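Local structure of Mn transporter subunit (Synechocystis sp. PCC 6803, 3UJP) at residues 37-42 with 57-62; 246-251 with 270-275. The protein probably serves as the solute-binding subunit of a manganese transporter, holding a manganese ion in a cleft between two lobes for delivery to the membrane components. All blocks are in the same frame, centred on the assembly; numbering follows the deposited sequence.

Contact 1: residues 37-42 with 57-62; sequences TFTVLA and SITRIG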
loop_
_atom_site.group_PDB
_atom_site.type_symbol
_atom_site.label_atom_id
_atom_site.label_comp_id
_atom_site.label_asym_id
_atom_site.label_seq_id
_atom_site.Cartn_x
_atom_site.Cartn_y
_atom_site.Cartn_z
ATOM N N THR A 37 14.202 10.114 -3.041
ATOM C CA THR A 37 15.393 10.165 -2.228
ATOM C C THR A 37 15.099 10.214 -0.740
ATOM O O THR A 37 15.532 9.327 0.014
ATOM C CB THR A 37 16.266 11.324 -2.655
ATOM O OG1 THR A 37 15.471 12.511 -2.766
ATOM C CG2 THR A 37 16.834 11.003 -4.007
ATOM N N PHE A 38 14.364 11.234 -0.309
ATOM C CA PHE A 38 14.003 11.343 1.102
ATOM C C PHE A 38 12.515 11.480 1.381
ATOM O O PHE A 38 11.724 11.798 0.492
ATOM C CB PHE A 38 14.780 12.458 1.799
ATOM C CG PHE A 38 14.492 13.831 1.287
ATOM C CD1 PHE A 38 13.909 14.777 2.109
ATOM C CD2 PHE A 38 14.835 14.186 0.006
ATOM C CE1 PHE A 38 13.665 16.027 1.656
ATOM C CE2 PHE A 38 14.587 15.438 -0.452
ATOM C CZ PHE A 38 14.008 16.363 0.373
ATOM N N THR A 39 12.169 11.231 2.637
ATOM C CA THR A 39 10.800 11.245 3.133
ATOM C C THR A 39 9.976 12.504 2.873
ATOM O O THR A 39 8.752 12.424 2.797
ATOM C CB THR A 39 10.807 11.118 4.627
ATOM O OG1 THR A 39 11.393 12.308 5.171
ATOM C CG2 THR A 39 11.609 9.903 5.049
ATOM N N VAL A 40 10.600 13.677 2.806
ATOM C CA VAL A 40 9.792 14.858 2.534
ATOM C C VAL A 40 9.285 14.745 1.116
ATOM O O VAL A 40 8.088 14.814 0.877
ATOM C CB VAL A 40 10.541 16.149 2.685
ATOM C CG1 VAL A 40 9.606 17.286 2.404
ATOM C CG2 VAL A 40 11.106 16.265 4.090
ATOM N N LEU A 41 10.189 14.546 0.166
ATOM C CA LEU A 41 9.747 14.312 -1.196
ATOM C C LEU A 41 8.732 13.172 -1.252
ATOM O O LEU A 41 7.826 13.181 -2.086
ATOM C CB LEU A 41 10.918 14.008 -2.113
ATOM C CG LEU A 41 11.746 15.194 -2.564
ATOM C CD1 LEU A 41 12.497 14.846 -3.834
ATOM C CD2 LEU A 41 10.838 16.384 -2.778
ATOM N N ALA A 42 8.868 12.182 -0.377
ATOM C CA ALA A 42 7.975 11.024 -0.467
ATOM C C ALA A 42 6.510 11.397 -0.194
ATOM O O ALA A 42 5.610 10.901 -0.872
ATOM C CB ALA A 42 8.452 9.869 0.433
ATOM N N SER A 57 10.333 5.736 -0.328
ATOM C CA SER A 57 11.514 6.535 -0.100
ATOM C C SER A 57 12.768 5.660 -0.007
ATOM O O SER A 57 12.689 4.488 0.385
ATOM C CB SER A 57 11.342 7.277 1.213
ATOM O OG SER A 57 12.312 8.304 1.402
ATOM N N ILE A 58 13.929 6.229 -0.351
ATOM C CA ILE A 58 15.208 5.549 -0.132
ATOM C C ILE A 58 15.550 5.615 1.361
ATOM O O ILE A 58 15.635 4.584 2.062
ATOM C CB ILE A 58 16.388 6.190 -0.925
ATOM C CG1 ILE A 58 16.134 6.228 -2.431
ATOM C CG2 ILE A 58 17.700 5.461 -0.635
ATOM C CD1 ILE A 58 16.228 4.938 -3.064
ATOM N N THR A 59 15.763 6.845 1.830
ATOM C CA THR A 59 16.156 7.115 3.209
ATOM C C THR A 59 14.935 6.981 4.101
ATOM O O THR A 59 13.880 7.526 3.788
ATOM C CB THR A 59 16.634 8.536 3.330
ATOM O OG1 THR A 59 15.541 9.394 3.014
ATOM C CG2 THR A 59 17.753 8.820 2.353
ATOM N N ARG A 60 15.061 6.276 5.217
ATOM C CA ARG A 60 13.858 5.940 5.971
ATOM C C ARG A 60 13.714 6.629 7.333
ATOM O O ARG A 60 13.920 6.024 8.389
ATOM C CB ARG A 60 13.664 4.426 6.043
ATOM C CG ARG A 60 13.762 3.781 4.659
ATOM C CD ARG A 60 13.116 2.414 4.614
ATOM N NE ARG A 60 13.060 1.906 3.248
ATOM C CZ ARG A 60 12.429 0.787 2.892
ATOM N NH1 ARG A 60 12.427 0.400 1.621
ATOM N NH2 ARG A 60 11.794 0.055 3.802
ATOM N N ILE A 61 13.320 7.903 7.249
ATOM C CA ILE A 61 13.003 8.823 8.363
ATOM C C ILE A 61 14.262 9.381 8.957
ATOM O O ILE A 61 15.342 8.896 8.660
ATOM C CB ILE A 61 12.168 8.212 9.490
ATOM C CG1 ILE A 61 10.919 9.050 9.745
ATOM C CG2 ILE A 61 13.001 8.112 10.769
ATOM C CD1 ILE A 61 9.943 9.027 8.600
ATOM N N GLY A 62 14.097 10.393 9.803
ATOM C CA GLY A 62 15.166 11.189 10.393
ATOM C C GLY A 62 16.625 11.005 10.006
ATOM O O GLY A 62 17.513 11.243 10.834
#
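Thr59 meets Thr37 where a beta-alpha-beta crossover of the four-stranded parallel sheet begins and ends: strand 33-36 leads into helix 39-49, and strand 54-57 runs out beside it into the 57-62 loop. From CA of Thr59 the bond to CB heads toward 37-42, and CB lies 3.6 Å from Thr37 O. Both branches reach that same carbonyl oxygen. OG1 lies between the backbone N and the carbonyl carbon (chi1 63°) and gives a 3.0 Å hydrogen bond to Thr37 O, in the carbonyl plane on a lone pair, while also resting beside Phe38 CA. CG2, anti to the carbonyl carbon, packs against the same oxygen. Thr37 O takes a second bond, 3.1 Å long and almost straight at 175°, from Thr59 N, so one carbonyl is gripped by the backbone and the side chain of a single residue. Thr37 OG1 turns elsewhere and bonds Glu92. The next residue, Phe38, is the N-cap of helix 39-49, and its ring leads away from the 57-62 loop to meet Trp133. Ser57 OG donates to Thr59 O (3.0 Å), a bond within the loop. Thr39 CG2 touches the backbone of the same loop, 3.5 Å from Thr59 O, and lies 4.0 Å from Ile61 CD1.

Contact 2: residues 246-251 with 270-275; sequences ESTVSD and YVDSLS. With MN (manganese (II) ion), chain D.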
loop_
_atom_site.group_PDB
_atom_site.type_symbol
_atom_site.label_atom_id
_atom_site.label_comp_id
_atom_site.label_asym_id
_atom_site.label_seq_id
_atom_site.Cartn_x
_atom_site.Cartn_y
_atom_site.Cartn_z
ATOM N N GLU A 246 17.938 21.126 13.783
ATOM C CA GLU A 246 17.063 20.306 12.959
ATOM C C GLU A 246 17.224 18.867 13.347
ATOM O O GLU A 246 18.212 18.484 13.987
ATOM C CB GLU A 246 17.343 20.474 11.465
ATOM C CG GLU A 246 17.124 21.874 10.955
ATOM C CD GLU A 246 18.235 22.786 11.365
ATOM O OE1 GLU A 246 19.401 22.408 11.165
ATOM O OE2 GLU A 246 17.950 23.865 11.904
ATOM N N SER A 247 16.262 18.064 12.914
ATOM C CA SER A 247 16.154 16.703 13.397
ATOM C C SER A 247 17.137 15.719 12.789
ATOM O O SER A 247 17.143 14.572 13.179
ATOM C CB SER A 247 14.731 16.193 13.188
ATOM O OG SER A 247 14.454 15.952 11.814
ATOM N N THR A 248 17.963 16.151 11.840
ATOM C CA THR A 248 18.903 15.231 11.160
ATOM C C THR A 248 20.410 15.422 11.497
ATOM O O THR A 248 21.250 14.622 11.064
ATOM C CB THR A 248 18.687 15.243 9.620
ATOM O OG1 THR A 248 18.851 16.574 9.113
ATOM C CG2 THR A 248 17.292 14.779 9.284
ATOM N N VAL A 249 20.730 16.461 12.283
ATOM C CA VAL A 249 22.100 16.855 12.571
ATOM C C VAL A 249 22.342 16.894 14.066
ATOM O O VAL A 249 21.490 16.453 14.840
ATOM C CB VAL A 249 22.395 18.240 11.989
ATOM C CG1 VAL A 249 22.134 18.227 10.501
ATOM C CG2 VAL A 249 21.519 19.283 12.657
ATOM N N SER A 250 23.489 17.465 14.450
ATOM C CA SER A 250 24.041 17.458 15.816
ATOM C C SER A 250 23.533 18.615 16.686
ATOM O O SER A 250 23.763 19.784 16.383
ATOM C CB SER A 250 25.580 17.503 15.717
ATOM O OG SER A 250 26.214 17.635 16.971
ATOM N N ASP A 251 22.853 18.308 17.780
ATOM C CA ASP A 251 22.378 19.379 18.668
ATOM C C ASP A 251 23.512 19.932 19.534
ATOM O O ASP A 251 23.428 21.034 20.050
ATOM C CB ASP A 251 21.196 18.909 19.536
ATOM C CG ASP A 251 21.569 17.747 20.467
ATOM O OD1 ASP A 251 22.621 17.091 20.250
ATOM O OD2 ASP A 251 20.799 17.476 21.417
ATOM N N TYR A 270 12.182 21.005 11.309
ATOM C CA TYR A 270 12.266 19.850 10.449
ATOM C C TYR A 270 12.464 20.263 8.998
ATOM O O TYR A 270 11.602 20.919 8.457
ATOM C CB TYR A 270 11.001 19.032 10.610
ATOM C CG TYR A 270 10.924 18.277 11.935
ATOM C CD1 TYR A 270 10.603 18.931 13.127
ATOM C CD2 TYR A 270 11.179 16.900 11.996
ATOM C CE1 TYR A 270 10.529 18.232 14.336
ATOM C CE2 TYR A 270 11.112 16.193 13.204
ATOM C CZ TYR A 270 10.787 16.861 14.367
ATOM O OH TYR A 270 10.717 16.154 15.559
ATOM N N VAL A 271 13.581 19.895 8.359
ATOM C CA VAL A 271 13.779 20.237 6.944
ATOM C C VAL A 271 14.006 19.072 6.010
ATOM O O VAL A 271 13.350 18.953 4.973
ATOM C CB VAL A 271 14.972 21.148 6.688
ATOM C CG1 VAL A 271 14.495 22.401 6.028
ATOM C CG2 VAL A 271 15.756 21.420 7.953
ATOM N N ASP A 272 14.989 18.253 6.359
ATOM C CA ASP A 272 15.471 17.210 5.470
ATOM C C ASP A 272 14.757 15.893 5.718
ATOM O O ASP A 272 15.054 14.895 5.066
ATOM C CB ASP A 272 16.983 17.062 5.620
ATOM C CG ASP A 272 17.767 18.291 5.094
ATOM O OD1 ASP A 272 17.207 19.115 4.367
ATOM O OD2 ASP A 272 18.964 18.416 5.392
ATOM N N SER A 273 13.817 15.895 6.656
ATOM C CA SER A 273 13.062 14.691 6.984
ATOM C C SER A 273 11.902 15.008 7.925
ATOM O O SER A 273 11.993 15.911 8.758
ATOM C CB SER A 273 13.977 13.639 7.614
ATOM O OG SER A 273 13.274 12.852 8.559
ATOM N N LEU A 274 10.847 14.213 7.807
ATOM C CA LEU A 274 9.637 14.346 8.589
ATOM C C LEU A 274 9.747 13.570 9.856
ATOM O O LEU A 274 10.833 13.215 10.247
ATOM C CB LEU A 274 8.448 13.795 7.834
ATOM C CG LEU A 274 8.299 14.025 6.344
ATOM C CD1 LEU A 274 7.132 13.284 5.860
ATOM C CD2 LEU A 274 8.097 15.454 6.054
ATOM N N SER A 275 8.610 13.300 10.487
ATOM C CA SER A 275 8.584 12.554 11.740
ATOM C C SER A 275 7.752 11.282 11.609
ATOM O O SER A 275 7.235 10.976 10.535
ATOM C CB SER A 275 8.037 13.428 12.872
ATOM O OG SER A 275 8.602 13.062 14.118
HETATM MN MN MN D . 19.942 19.912 4.661
#
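The manganese site forms one end of this contact, where Thr248 of a type I beta turn, Glu246 to Val249, packs beside the metal ligand Asp272. Asp272 OD2 binds the manganese ion at 1.9 Å, and His66, His131 and Glu197 complete the residues of the site. The carboxylate reaches the metal with CG anti to the carbonyl carbon (chi1 -68°). Asp272 CB lies 4.0 Å from Thr248 OG1, and the two side chains cross at about a right angle. The other branch of Thr248 goes to the next residue, its CG2 lying 3.9 Å from Ser273 CB, while Ser273 OG bonds within its own loop to Leu274 O at 3.0 Å. Farther from the metal, Ser247 brings CB and OG up to the CD2-CE2 bond of the Tyr270 ring: OG, approaching obliquely, is 3.4 Å from CD2, and CB is 3.6 Å from CE2. Glu246 touches with its aliphatic part, CG against Val271 CG2. Its carboxylate serves the site from the second shell: OE1 accepts from the backbone N of Glu197, which would steady that ligand. The contact across the segments is thus made by van der Waals packing. It joins the loops that follow the two parallel strands 242-246 and 264-269, with helix 252-256 between them in the chain. Ser273 touches Thr39, and Leu274 touches Val40 and Asp43, all of helix 39-49.

Contact 1 and contact 2 both sit at the ends of parallel strands, one in each lobe of the fold, and face each other near the manganese ion. Contact 1 is the more buried and is tied by hydrogen bonds to a backbone carbonyl; contact 2 is partly buried, relies on packing between its segments, and supplies a metal ligand. Their centres are 12 Å apart, and they touch directly. Thr39 OG1 probably hydrogen-bonds Leu274 N at 3.3 Å, bringing the first turn of helix 39-49 onto the 270-275 loop. Phe38 CD1 packs against Asp272 O, and the Phe38 side chain is about 8 Å from the manganese ion, so Phe38 borders the site without binding the metal.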